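Local coordinates for type I polyketide synthase PikAII (Streptomyces venezuelae, PDB 3QP9), which forms a C2-type ketoreductase of a modular polyketide synthase, a Rossmann-fold unit that probably epimerises polyketide intermediates rather than reducing them, at residues Gly214-Asp219 against Ser226-Arg231; Leu279-Thr284 against Ala308-Leu313; Arg332-Val337 against Leu378-Leu383; Leu472-Thr477 against Val486-Val491; Ser495-Phe500 against Thr507-Leu512. All coordinates share one frame; numbering follows the deposited sequence.

Interaction 1: residues Gly214-Asp219 against Ser226-Arg231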
# COMPACT_ATOMS: atom_id res chain seq x y z
N GLY A 214 -11.26 13.16 18.07
CA GLY A 214 -10.03 12.83 18.77
C GLY A 214 -10.21 12.02 20.03
O GLY A 214 -9.25 11.78 20.73
N GLY A 215 -11.42 11.53 20.29
CA GLY A 215 -11.73 10.71 21.44
C GLY A 215 -11.29 9.23 21.27
O GLY A 215 -11.20 8.49 22.29
N THR A 216 -11.02 8.75 20.04
CA THR A 216 -10.84 7.29 19.92
C THR A 216 -9.42 6.86 20.28
O THR A 216 -9.20 5.71 20.64
CB THR A 216 -11.19 6.72 18.57
OG1 THR A 216 -10.23 7.17 17.62
CG2 THR A 216 -12.58 7.19 18.18
N GLY A 217 -8.50 7.80 20.23
CA GLY A 217 -7.07 7.51 20.43
C GLY A 217 -6.53 6.80 19.19
O GLY A 217 -5.41 6.30 19.20
N GLU A 218 -7.31 6.71 18.11
CA GLU A 218 -6.83 5.95 16.96
C GLU A 218 -6.54 6.89 15.77
O GLU A 218 -7.06 8.00 15.70
CB GLU A 218 -7.85 4.86 16.62
CG GLU A 218 -8.11 3.84 17.73
CD GLU A 218 -6.99 2.85 17.96
OE1 GLU A 218 -6.06 2.65 17.11
OE2 GLU A 218 -6.97 2.23 19.00
N ASP A 219 -5.65 6.52 14.88
CA ASP A 219 -5.40 7.35 13.64
C ASP A 219 -5.48 6.56 12.34
O ASP A 219 -5.25 7.08 11.31
CB ASP A 219 -4.11 8.17 13.72
CG ASP A 219 -2.86 7.30 13.73
OD1 ASP A 219 -3.03 6.06 13.83
OD2 ASP A 219 -1.70 7.84 13.67
N SER A 226 -21.03 -2.02 11.18
CA SER A 226 -20.89 -2.48 12.59
C SER A 226 -20.46 -1.45 13.62
O SER A 226 -20.80 -1.61 14.80
CB SER A 226 -20.02 -3.78 12.66
OG SER A 226 -18.59 -3.58 12.57
N GLY A 227 -19.74 -0.38 13.19
CA GLY A 227 -19.17 0.58 14.11
C GLY A 227 -17.77 0.97 13.62
O GLY A 227 -17.49 0.94 12.41
N LEU A 228 -16.89 1.36 14.54
CA LEU A 228 -15.50 1.71 14.19
C LEU A 228 -14.54 0.53 14.39
O LEU A 228 -14.71 -0.29 15.37
CB LEU A 228 -15.05 2.92 15.00
CG LEU A 228 -15.87 4.19 14.94
CD1 LEU A 228 -15.40 5.15 16.01
CD2 LEU A 228 -15.75 4.81 13.52
N LEU A 229 -13.60 0.39 13.46
CA LEU A 229 -12.48 -0.56 13.51
C LEU A 229 -11.10 0.12 13.37
O LEU A 229 -10.96 1.05 12.62
CB LEU A 229 -12.58 -1.63 12.42
CG LEU A 229 -13.83 -2.51 12.54
CD1 LEU A 229 -15.05 -1.83 11.79
CD2 LEU A 229 -13.70 -4.03 12.03
N ALA A 230 -10.08 -0.35 14.10
CA ALA A 230 -8.80 0.27 14.08
C ALA A 230 -7.72 -0.72 13.67
O ALA A 230 -7.74 -1.93 14.03
CB ALA A 230 -8.47 0.85 15.48
N ARG A 231 -6.78 -0.21 12.92
CA ARG A 231 -5.73 -1.00 12.28
C ARG A 231 -4.62 -1.48 13.22
O ARG A 231 -4.04 -0.68 14.04
CB ARG A 231 -5.13 -0.19 11.13
CG ARG A 231 -4.22 -1.01 10.14
CD ARG A 231 -4.18 -0.22 8.77
NE ARG A 231 -3.22 -0.88 7.84
CZ ARG A 231 -1.89 -0.71 7.84
NH1 ARG A 231 -1.14 -1.34 6.90
NH2 ARG A 231 -1.26 -0.05 8.80

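Interaction 2: residues Leu279-Thr284 against Ala308-Leu313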
# COMPACT_ATOMS: atom_id res chain seq x y z
N LEU A 279 9.58 -22.45 -17.03
CA LEU A 279 9.74 -21.15 -16.46
C LEU A 279 9.78 -20.09 -17.57
O LEU A 279 10.41 -20.26 -18.61
CB LEU A 279 11.02 -21.06 -15.60
CG LEU A 279 10.92 -21.82 -14.27
CD1 LEU A 279 12.32 -21.91 -13.55
CD2 LEU A 279 9.83 -21.15 -13.37
N LEU A 280 9.09 -18.97 -17.33
CA LEU A 280 9.13 -17.89 -18.27
C LEU A 280 9.73 -16.74 -17.47
O LEU A 280 9.21 -16.40 -16.45
CB LEU A 280 7.71 -17.55 -18.76
CG LEU A 280 7.70 -16.26 -19.65
CD1 LEU A 280 8.64 -16.43 -20.84
CD2 LEU A 280 6.31 -16.12 -20.11
N LEU A 281 10.82 -16.19 -17.94
CA LEU A 281 11.58 -15.23 -17.15
C LEU A 281 11.49 -13.90 -17.90
O LEU A 281 11.94 -13.82 -19.04
CB LEU A 281 13.07 -15.63 -17.06
CG LEU A 281 13.33 -17.00 -16.46
CD1 LEU A 281 14.76 -17.17 -16.40
CD2 LEU A 281 12.73 -17.10 -15.06
N HIS A 282 10.94 -12.87 -17.24
CA HIS A 282 10.84 -11.53 -17.86
C HIS A 282 11.94 -10.67 -17.27
O HIS A 282 12.25 -10.81 -16.04
CB HIS A 282 9.47 -10.91 -17.61
CG HIS A 282 9.48 -9.42 -17.65
ND1 HIS A 282 10.01 -8.66 -16.63
CD2 HIS A 282 9.17 -8.57 -18.65
CE1 HIS A 282 9.95 -7.38 -16.97
NE2 HIS A 282 9.43 -7.30 -18.19
N THR A 283 12.59 -9.88 -18.12
CA THR A 283 13.53 -8.86 -17.67
C THR A 283 13.15 -7.48 -18.13
O THR A 283 12.63 -7.28 -19.21
CB THR A 283 15.02 -9.07 -18.04
OG1 THR A 283 15.19 -8.91 -19.45
CG2 THR A 283 15.48 -10.45 -17.58
N THR A 284 13.45 -6.53 -17.26
CA THR A 284 13.08 -5.15 -17.48
C THR A 284 14.07 -4.59 -18.46
O THR A 284 15.27 -4.81 -18.32
CB THR A 284 13.19 -4.40 -16.17
OG1 THR A 284 12.70 -5.26 -15.12
CG2 THR A 284 12.35 -3.11 -16.22
N ALA A 308 20.82 -21.91 -18.72
CA ALA A 308 21.58 -23.17 -18.76
C ALA A 308 21.54 -23.83 -17.36
O ALA A 308 21.26 -25.03 -17.26
CB ALA A 308 22.95 -22.96 -19.26
N GLU A 309 21.67 -23.01 -16.33
CA GLU A 309 21.63 -23.42 -14.90
C GLU A 309 20.26 -24.05 -14.54
O GLU A 309 20.18 -25.16 -13.98
CB GLU A 309 22.03 -22.28 -13.96
CG GLU A 309 22.14 -22.76 -12.46
CD GLU A 309 22.15 -21.59 -11.46
OE1 GLU A 309 22.04 -21.86 -10.24
OE2 GLU A 309 22.27 -20.42 -11.88
N LEU A 310 19.18 -23.38 -14.94
CA LEU A 310 17.87 -23.87 -14.60
C LEU A 310 17.55 -25.19 -15.31
O LEU A 310 16.80 -26.01 -14.78
CB LEU A 310 16.82 -22.84 -14.94
CG LEU A 310 16.95 -21.53 -14.12
CD1 LEU A 310 16.06 -20.46 -14.88
CD2 LEU A 310 16.44 -21.84 -12.63
N ALA A 311 18.09 -25.38 -16.53
CA ALA A 311 17.97 -26.65 -17.26
C ALA A 311 18.63 -27.76 -16.42
O ALA A 311 18.00 -28.80 -16.19
CB ALA A 311 18.60 -26.54 -18.64
N ASP A 312 19.86 -27.54 -15.92
CA ASP A 312 20.49 -28.52 -14.98
C ASP A 312 19.64 -28.84 -13.74
O ASP A 312 19.69 -29.98 -13.19
CB ASP A 312 21.87 -28.07 -14.54
CG ASP A 312 22.92 -28.27 -15.65
OD1 ASP A 312 22.66 -29.12 -16.49
OD2 ASP A 312 23.99 -27.60 -15.63
N LEU A 313 18.90 -27.81 -13.28
CA LEU A 313 18.07 -27.94 -12.06
C LEU A 313 16.74 -28.56 -12.39
O LEU A 313 15.94 -28.90 -11.48
CB LEU A 313 17.87 -26.53 -11.43
CG LEU A 313 19.12 -25.95 -10.82
CD1 LEU A 313 18.87 -24.43 -10.38
CD2 LEU A 313 19.61 -26.90 -9.66

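Interaction 3: residues Arg332-Val337 against Leu378-Leu383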
# COMPACT_ATOMS: atom_id res chain seq x y z
N ARG A 332 1.06 -9.47 -24.81
CA ARG A 332 1.96 -10.25 -25.70
C ARG A 332 2.64 -11.34 -24.91
O ARG A 332 2.71 -12.49 -25.36
CB ARG A 332 3.10 -9.37 -26.20
CG ARG A 332 3.37 -9.30 -27.66
CD ARG A 332 2.46 -8.26 -28.29
NE ARG A 332 3.12 -7.28 -29.17
CZ ARG A 332 3.54 -6.05 -28.81
NH1 ARG A 332 4.07 -5.23 -29.71
NH2 ARG A 332 3.48 -5.60 -27.55
N LEU A 333 3.18 -10.94 -23.75
CA LEU A 333 3.90 -11.86 -22.89
C LEU A 333 3.00 -13.02 -22.60
O LEU A 333 3.41 -14.18 -22.85
CB LEU A 333 4.33 -11.20 -21.61
CG LEU A 333 4.82 -12.06 -20.42
CD1 LEU A 333 6.12 -12.65 -20.78
CD2 LEU A 333 5.11 -11.04 -19.35
N LEU A 334 1.79 -12.72 -22.11
CA LEU A 334 0.87 -13.81 -21.68
C LEU A 334 0.43 -14.69 -22.81
O LEU A 334 0.25 -15.91 -22.61
CB LEU A 334 -0.35 -13.26 -20.95
CG LEU A 334 -0.01 -12.52 -19.65
CD1 LEU A 334 -1.14 -11.57 -19.27
CD2 LEU A 334 0.31 -13.57 -18.56
N ALA A 335 0.19 -14.09 -23.98
CA ALA A 335 -0.29 -14.84 -25.14
C ALA A 335 0.80 -15.80 -25.65
O ALA A 335 0.48 -16.81 -26.26
CB ALA A 335 -0.67 -13.87 -26.26
N GLY A 336 2.07 -15.47 -25.36
CA GLY A 336 3.22 -16.30 -25.74
C GLY A 336 3.38 -17.61 -24.96
O GLY A 336 4.19 -18.47 -25.35
N VAL A 337 2.66 -17.76 -23.84
CA VAL A 337 2.76 -18.98 -23.02
C VAL A 337 2.13 -20.13 -23.85
O VAL A 337 1.06 -20.01 -24.46
CB VAL A 337 2.08 -18.85 -21.61
CG1 VAL A 337 2.12 -20.14 -20.82
CG2 VAL A 337 2.71 -17.75 -20.79
N LEU A 378 -1.22 -3.89 -12.17
CA LEU A 378 -2.57 -3.51 -12.62
C LEU A 378 -2.94 -4.23 -13.89
O LEU A 378 -4.01 -4.85 -13.94
CB LEU A 378 -2.75 -1.98 -12.74
CG LEU A 378 -4.07 -1.54 -13.43
CD1 LEU A 378 -5.17 -1.64 -12.42
CD2 LEU A 378 -3.94 -0.10 -13.87
N HIS A 379 -2.03 -4.24 -14.87
CA HIS A 379 -2.30 -4.88 -16.14
C HIS A 379 -2.34 -6.38 -16.03
O HIS A 379 -3.20 -7.02 -16.64
CB HIS A 379 -1.24 -4.51 -17.19
CG HIS A 379 -1.19 -3.06 -17.49
ND1 HIS A 379 -0.02 -2.39 -17.78
CD2 HIS A 379 -2.18 -2.14 -17.52
CE1 HIS A 379 -0.31 -1.12 -18.02
NE2 HIS A 379 -1.61 -0.94 -17.83
N LEU A 380 -1.42 -6.95 -15.25
CA LEU A 380 -1.42 -8.40 -15.12
C LEU A 380 -2.77 -8.91 -14.51
O LEU A 380 -3.34 -9.95 -14.91
CB LEU A 380 -0.26 -8.87 -14.29
CG LEU A 380 1.10 -8.75 -14.97
CD1 LEU A 380 2.15 -8.82 -13.86
CD2 LEU A 380 1.33 -9.89 -16.02
N ASP A 381 -3.21 -8.21 -13.48
CA ASP A 381 -4.46 -8.54 -12.80
C ASP A 381 -5.62 -8.41 -13.80
O ASP A 381 -6.47 -9.35 -13.96
CB ASP A 381 -4.65 -7.65 -11.53
CG ASP A 381 -6.01 -7.88 -10.88
OD1 ASP A 381 -6.91 -7.03 -11.02
OD2 ASP A 381 -6.21 -8.99 -10.36
N ARG A 382 -5.69 -7.28 -14.50
CA ARG A 382 -6.73 -7.13 -15.56
C ARG A 382 -6.70 -8.18 -16.69
O ARG A 382 -7.71 -8.87 -16.94
CB ARG A 382 -6.80 -5.72 -16.15
CG ARG A 382 -7.93 -5.62 -17.18
CD ARG A 382 -8.19 -4.15 -17.54
NE ARG A 382 -7.09 -3.50 -18.28
CZ ARG A 382 -6.86 -3.66 -19.59
NH1 ARG A 382 -5.87 -2.99 -20.19
NH2 ARG A 382 -7.61 -4.48 -20.32
N LEU A 383 -5.58 -8.33 -17.38
CA LEU A 383 -5.52 -9.34 -18.48
C LEU A 383 -5.76 -10.78 -18.06
O LEU A 383 -6.35 -11.59 -18.82
CB LEU A 383 -4.19 -9.21 -19.25
CG LEU A 383 -3.92 -7.77 -19.70
CD1 LEU A 383 -2.43 -7.60 -20.00
CD2 LEU A 383 -4.82 -7.40 -20.91

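Interaction 4: residues Leu472-Thr477 against Val486-Val491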
# COMPACT_ATOMS: atom_id res chain seq x y z
N LEU A 472 12.47 -17.36 0.81
CA LEU A 472 11.69 -18.06 -0.21
C LEU A 472 10.95 -19.22 0.44
O LEU A 472 9.88 -19.56 -0.01
CB LEU A 472 12.54 -18.56 -1.40
CG LEU A 472 13.01 -17.43 -2.30
CD1 LEU A 472 14.20 -17.83 -3.23
CD2 LEU A 472 11.82 -16.87 -3.10
N THR A 473 11.50 -19.83 1.48
CA THR A 473 10.75 -20.87 2.20
C THR A 473 9.53 -20.22 2.88
O THR A 473 8.46 -20.79 2.87
CB THR A 473 11.68 -21.61 3.22
OG1 THR A 473 12.73 -22.23 2.50
CG2 THR A 473 10.90 -22.73 3.99
N ALA A 474 9.68 -19.01 3.42
CA ALA A 474 8.55 -18.34 4.06
C ALA A 474 7.49 -18.04 3.01
O ALA A 474 6.30 -18.20 3.25
CB ALA A 474 9.03 -17.07 4.74
N LEU A 475 7.93 -17.69 1.80
CA LEU A 475 6.99 -17.40 0.69
C LEU A 475 6.19 -18.65 0.36
O LEU A 475 4.96 -18.63 0.25
CB LEU A 475 7.81 -16.94 -0.52
CG LEU A 475 6.93 -16.68 -1.76
CD1 LEU A 475 5.84 -15.58 -1.60
CD2 LEU A 475 7.95 -16.33 -2.86
N ASP A 476 6.91 -19.78 0.18
CA ASP A 476 6.24 -21.04 -0.12
C ASP A 476 5.20 -21.45 0.97
O ASP A 476 4.10 -21.97 0.62
CB ASP A 476 7.31 -22.14 -0.29
CG ASP A 476 6.68 -23.49 -0.62
OD1 ASP A 476 6.61 -24.34 0.27
OD2 ASP A 476 6.13 -23.66 -1.72
N THR A 477 5.59 -21.37 2.26
CA THR A 477 4.66 -21.68 3.36
C THR A 477 3.38 -20.83 3.22
O THR A 477 2.25 -21.39 3.26
CB THR A 477 5.38 -21.48 4.69
OG1 THR A 477 6.48 -22.41 4.73
CG2 THR A 477 4.50 -21.73 5.91
N VAL A 486 0.02 -11.20 3.57
CA VAL A 486 0.80 -11.53 4.77
C VAL A 486 2.06 -10.61 4.76
O VAL A 486 2.48 -10.19 3.71
CB VAL A 486 1.19 -12.99 4.74
CG1 VAL A 486 2.06 -13.30 3.53
CG2 VAL A 486 1.87 -13.41 6.07
N THR A 487 2.61 -10.27 5.91
CA THR A 487 3.90 -9.53 6.00
C THR A 487 5.00 -10.54 6.45
O THR A 487 4.83 -11.20 7.45
CB THR A 487 3.82 -8.44 7.03
OG1 THR A 487 2.87 -7.52 6.56
CG2 THR A 487 5.19 -7.70 7.28
N ILE A 488 6.15 -10.55 5.77
CA ILE A 488 7.22 -11.43 6.19
C ILE A 488 8.38 -10.49 6.52
O ILE A 488 8.93 -9.88 5.65
CB ILE A 488 7.58 -12.33 5.08
CG1 ILE A 488 6.31 -13.16 4.73
CG2 ILE A 488 8.75 -13.35 5.57
CD1 ILE A 488 6.58 -14.19 3.68
N ALA A 489 8.78 -10.48 7.78
CA ALA A 489 9.82 -9.57 8.20
C ALA A 489 10.52 -10.10 9.48
O ALA A 489 9.88 -10.78 10.30
CB ALA A 489 9.18 -8.17 8.41
N ASP A 490 11.83 -9.89 9.59
CA ASP A 490 12.60 -10.35 10.74
C ASP A 490 12.84 -9.08 11.53
O ASP A 490 13.68 -8.26 11.14
CB ASP A 490 13.95 -10.98 10.24
CG ASP A 490 14.77 -11.56 11.40
OD1 ASP A 490 14.39 -11.32 12.57
OD2 ASP A 490 15.78 -12.26 11.18
N VAL A 491 12.08 -8.91 12.62
CA VAL A 491 12.01 -7.68 13.38
C VAL A 491 12.36 -7.99 14.85
O VAL A 491 11.80 -8.92 15.45
CB VAL A 491 10.58 -7.06 13.30
CG1 VAL A 491 10.65 -5.60 13.84
CG2 VAL A 491 10.01 -7.02 11.87

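Interaction 5: residues Ser495-Phe500 against Thr507-Leu512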
# COMPACT_ATOMS: atom_id res chain seq x y z
N SER A 495 13.79 -3.07 19.59
CA SER A 495 14.46 -1.92 18.95
C SER A 495 13.51 -1.20 18.04
O SER A 495 13.48 0.01 18.00
CB SER A 495 15.68 -2.33 18.15
OG SER A 495 16.60 -2.90 19.07
N PHE A 496 12.67 -1.97 17.34
CA PHE A 496 11.79 -1.35 16.39
C PHE A 496 10.69 -0.47 16.97
O PHE A 496 10.46 0.61 16.45
CB PHE A 496 11.19 -2.41 15.44
CG PHE A 496 10.41 -1.80 14.26
CD1 PHE A 496 10.99 -1.66 13.00
CD2 PHE A 496 9.08 -1.35 14.46
CE1 PHE A 496 10.24 -1.06 11.95
CE2 PHE A 496 8.31 -0.75 13.46
CZ PHE A 496 8.86 -0.63 12.17
N ALA A 497 9.94 -0.98 17.94
CA ALA A 497 8.78 -0.26 18.47
C ALA A 497 9.19 1.07 19.13
O ALA A 497 8.54 2.06 18.86
CB ALA A 497 7.96 -1.16 19.45
N PRO A 498 10.28 1.12 19.92
CA PRO A 498 10.67 2.51 20.37
C PRO A 498 11.11 3.42 19.19
O PRO A 498 10.69 4.60 19.15
CB PRO A 498 11.79 2.29 21.43
CG PRO A 498 11.55 0.80 21.93
CD PRO A 498 11.03 0.08 20.61
N GLY A 499 11.89 2.87 18.24
CA GLY A 499 12.37 3.67 17.09
C GLY A 499 11.19 4.18 16.23
O GLY A 499 11.20 5.31 15.75
N PHE A 500 10.16 3.34 16.07
CA PHE A 500 8.96 3.69 15.28
C PHE A 500 8.10 4.79 15.97
O PHE A 500 7.34 5.48 15.34
CB PHE A 500 8.11 2.41 15.08
CG PHE A 500 6.96 2.57 14.08
CD1 PHE A 500 7.21 2.83 12.74
CD2 PHE A 500 5.65 2.44 14.49
CE1 PHE A 500 6.17 2.98 11.83
CE2 PHE A 500 4.59 2.56 13.57
CZ PHE A 500 4.87 2.86 12.25
N THR A 507 -0.82 3.45 17.61
CA THR A 507 -1.40 2.26 18.25
C THR A 507 -1.33 1.05 17.34
O THR A 507 -1.86 -0.07 17.64
CB THR A 507 -2.88 2.46 18.53
OG1 THR A 507 -3.53 2.89 17.31
CG2 THR A 507 -3.17 3.50 19.66
N LEU A 508 -0.67 1.18 16.19
CA LEU A 508 -0.54 0.07 15.25
C LEU A 508 0.07 -1.20 15.86
O LEU A 508 -0.27 -2.34 15.50
CB LEU A 508 0.31 0.53 14.02
CG LEU A 508 0.31 -0.50 12.90
CD1 LEU A 508 -1.12 -0.84 12.17
CD2 LEU A 508 1.44 -0.35 11.91
N LEU A 509 0.99 -1.04 16.79
CA LEU A 509 1.66 -2.20 17.40
C LEU A 509 1.09 -2.53 18.80
O LEU A 509 1.71 -3.26 19.54
CB LEU A 509 3.18 -1.80 17.57
CG LEU A 509 3.84 -1.30 16.32
CD1 LEU A 509 5.34 -0.97 16.54
CD2 LEU A 509 3.65 -2.44 15.20
N ALA A 510 -0.09 -2.03 19.16
CA ALA A 510 -0.65 -2.17 20.51
C ALA A 510 -0.97 -3.60 20.84
O ALA A 510 -0.99 -3.97 22.00
CB ALA A 510 -1.93 -1.28 20.66
N ASP A 511 -1.22 -4.39 19.81
CA ASP A 511 -1.72 -5.74 20.02
C ASP A 511 -0.63 -6.80 19.58
O ASP A 511 -0.90 -7.95 19.23
CB ASP A 511 -3.10 -5.90 19.33
CG ASP A 511 -4.24 -4.98 19.95
OD1 ASP A 511 -4.11 -4.27 20.98
OD2 ASP A 511 -5.31 -4.97 19.33
N LEU A 512 0.61 -6.38 19.57
CA LEU A 512 1.68 -7.27 19.26
C LEU A 512 2.63 -7.34 20.47
O LEU A 512 3.41 -6.42 20.70
CB LEU A 512 2.42 -6.74 18.01
CG LEU A 512 3.58 -7.52 17.40
CD1 LEU A 512 2.99 -8.85 17.14
CD2 LEU A 512 3.97 -6.87 16.05

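Interaction 1: residues Gly214-Asp219 against Ser226-Arg231
Glu218 lays the end of its side chain against the methyl of Ala230, and this is the tight half of the contact. Its OE1 stands 3.4 Å from Ala230 CB, with Glu218 CD at 3.5 Å and CG at 3.8 Å from the same carbon, so three successive atoms line up beside one methyl. A bend at the second torsion (chi2 -73°) sets the carboxylate alongside that methyl. The other half is looser: a lone methyl pair, Thr216 CG2 to Leu228 CD1 at 4.1 Å, where the two side chains cross at about a right angle. Thr216 and Leu228 are both only partly buried, and this is the side open to solvent. Thr216 OG1 turns inward along its own loop and accepts from Glu218 N at 3.0 Å in an ST turn. The contact thus lays the loop after helix 202-212 against the second strand of the antiparallel hairpin 220-224/227-235. Leu228 also packs on Arg207 and Val211 of that helix. The carboxylate has its polar partners outside the two segments: OE2 forms a salt bridge with Arg232 and OE1 hydrogen-bonds Thr507 OG1. Across the contact itself there is only van der Waals packing; both outside bonds would hold the carboxylate in place, and the arginine would probably favour its ionised form.

Interaction 2: residues Leu279-Thr284 against Ala308-Leu313
Leu310 meets Leu281 tip to tip, CD1 to CD1 at 3.9 Å, while its second branch approaches a neighbour two residues back along the strand, Leu310 CD2 lying 4.2 Å from Leu279 CD1. The forked end of one helix leucine therefore serves two strand leucines whose side chains leave the same face of strand 278-283. Leu281 is extended beyond CG (chi2 -177°), which carries CD1 straight out from the sheet to the helix. All three side chains are buried, and the contact is purely apolar. In the next shell Leu310 also rests on Ala272 and Ala317, and Leu281 on Ala268 and Val256. Leu279 touches Val254 on one neighbouring strand and Ala317 on the other. Further out, Glu309 forms a salt bridge with Arg269, tying helix 304-313 to helix 262-274 beside the leucine cluster. Helix 304-313 makes the beta-alpha-beta crossover of the Rossmann fold from strand 278-283 to strand 316-321, and it lies with helix 262-274 over the sheet face from which Leu279 and Leu281 project.

Interaction 3: residues Arg332-Val337 against Leu378-Leu383
Leu334 lays its CD1 methyl against Leu383, 3.9 Å from CB of that residue. The side chains of Leu334 and Leu383 cross obliquely; the methyl sits closest to CB of Leu383, with the CD1 methyl of Leu383 only slightly farther off. Leu380, three residues earlier on the same helix, adds its CD2 methyl 4.4 Å from Leu334 CD1. One branch of a single leucine is thereby received between two residues of helix 363-386. With CG beside the backbone N and opposite the carbonyl carbon (chi1 -62°), Leu334 extends across the gap to the facing helix. The backbones keep some distance: the closest CA atoms, those of Leu334 and Leu383, are 8.4 Å apart. Leu383 also packs on Ala330 and Ala331, so its side chain follows helix 327-335 back by a further turn. Leu333, next to Leu334, packs on Leu255 and Leu280 of the sheet. In Rossmann-fold terms, helix 327-335 belongs to the crossover from the edge strand 316-321 to strand 343-348, and helix 363-386 to the next connection, from 343-348 to 396-402; the two pack side by side. Between the two helix segments the chemistry is entirely that of methyl and methylene carbons, which implies hydrophobic packing without directional bonds, partly screened from solvent.

Interaction 4: residues Leu472-Thr477 against Val486-Val491
Ile488 faces Ala474 across the gap between strand and helix, and forks at CB. A chi1 of -61° places CG1 beside the backbone N and leaves CG2 anti to it, facing Ala474. The CG2 branch ends at once on the alanine methyl, with Ile488 CG2 to Ala474 CB at 3.8 Å. The CG1 branch acts as a spacer and carries the chain on in an extended line (chi2 -175°) to CD1. That terminal methyl meets Ala474 CB at 3.9 Å and then passes on to the helix backbone, with Ile488 CD1 standing 4.0 Å from Ala474 C and 4.2 Å from Leu475 N. Both methyls of the isoleucine thus touch the one methyl of the alanine, and the small side chain lets the strand come close enough for CD1 to lie on the main chain itself. The CA atoms of Ala474 and Ile488 are 7.4 Å apart. Strand 485-488 runs parallel to strand 435-441 and takes the place of the seventh strand in the Rossmann sheet of short-chain dehydrogenases, with helix 468-481 leading into it. Ile488 also packs on Val439 and Trp441 of the adjacent strand, which Leu475 touches as well. The N-terminal end of the helix segment is held to helix 262-274, where Leu472 packs on Ala267 and Thr473 OG1 hydrogen-bonds Arg270.

Interaction 5: residues Ser495-Phe500 against Thr507-Leu512
Leu509 points its CD1 methyl at helix 493-501 from a pair of successive type I beta turns, Thr507-Ala510 and Leu509-Leu512, that bring the chain back alongside the helix it has just left. That one methyl makes all the closest contacts. It lies 3.9 Å from Ala497 CB and 4.0 Å from Phe500 CD2, approaching the Phe500 ring obliquely. Close beside the Phe500 contact, Leu509 CD1 also comes 4.3 Å from Phe496 CE2, at the ring edge and near its plane. Residues 496, 497 and 500 fall on one side of the helix, and Leu509 fits among them. Phe500 swings its ring toward the turns with CG opposite the backbone N (chi1 -170°), and it contributes the largest buried area on the helix side. Leu508 adds a looser flank, its CD2 4.6 Å from Phe500 CE2, while its side chain also touches Trp407 and Arg231. Trp493 packs against Leu509 from the helix start, and Phe496 meets Trp407 edge-to-face. The result is a buried apolar packing of helix 493-501 and the turns after it. The first turn is closed by Ala510 N donating to Thr507 O at 3.0 Å.

From the N terminus the five contacts come one after another, none nested or crossing. Interaction 1 closes a short loop around strand 220-224. Interactions 2 and 3 both lie in the Rossmann part, with 23 and 40 residues between their segments; they meet where Leu280 CD2 packs on Leu333 CD1, so opposite sides of strand 278-283 are covered by helices from the two contacts. Interaction 4 joins the late helix 468-481 to strand 485-488, and its loop residue Val491 packs on Phe496 of interaction 5. The C-terminal segment of interaction 5 then reaches back to interaction 1, where Thr507 CG2 lies against Gly217 O, linking the chain's end to the loop before the hairpin 220-224/227-235.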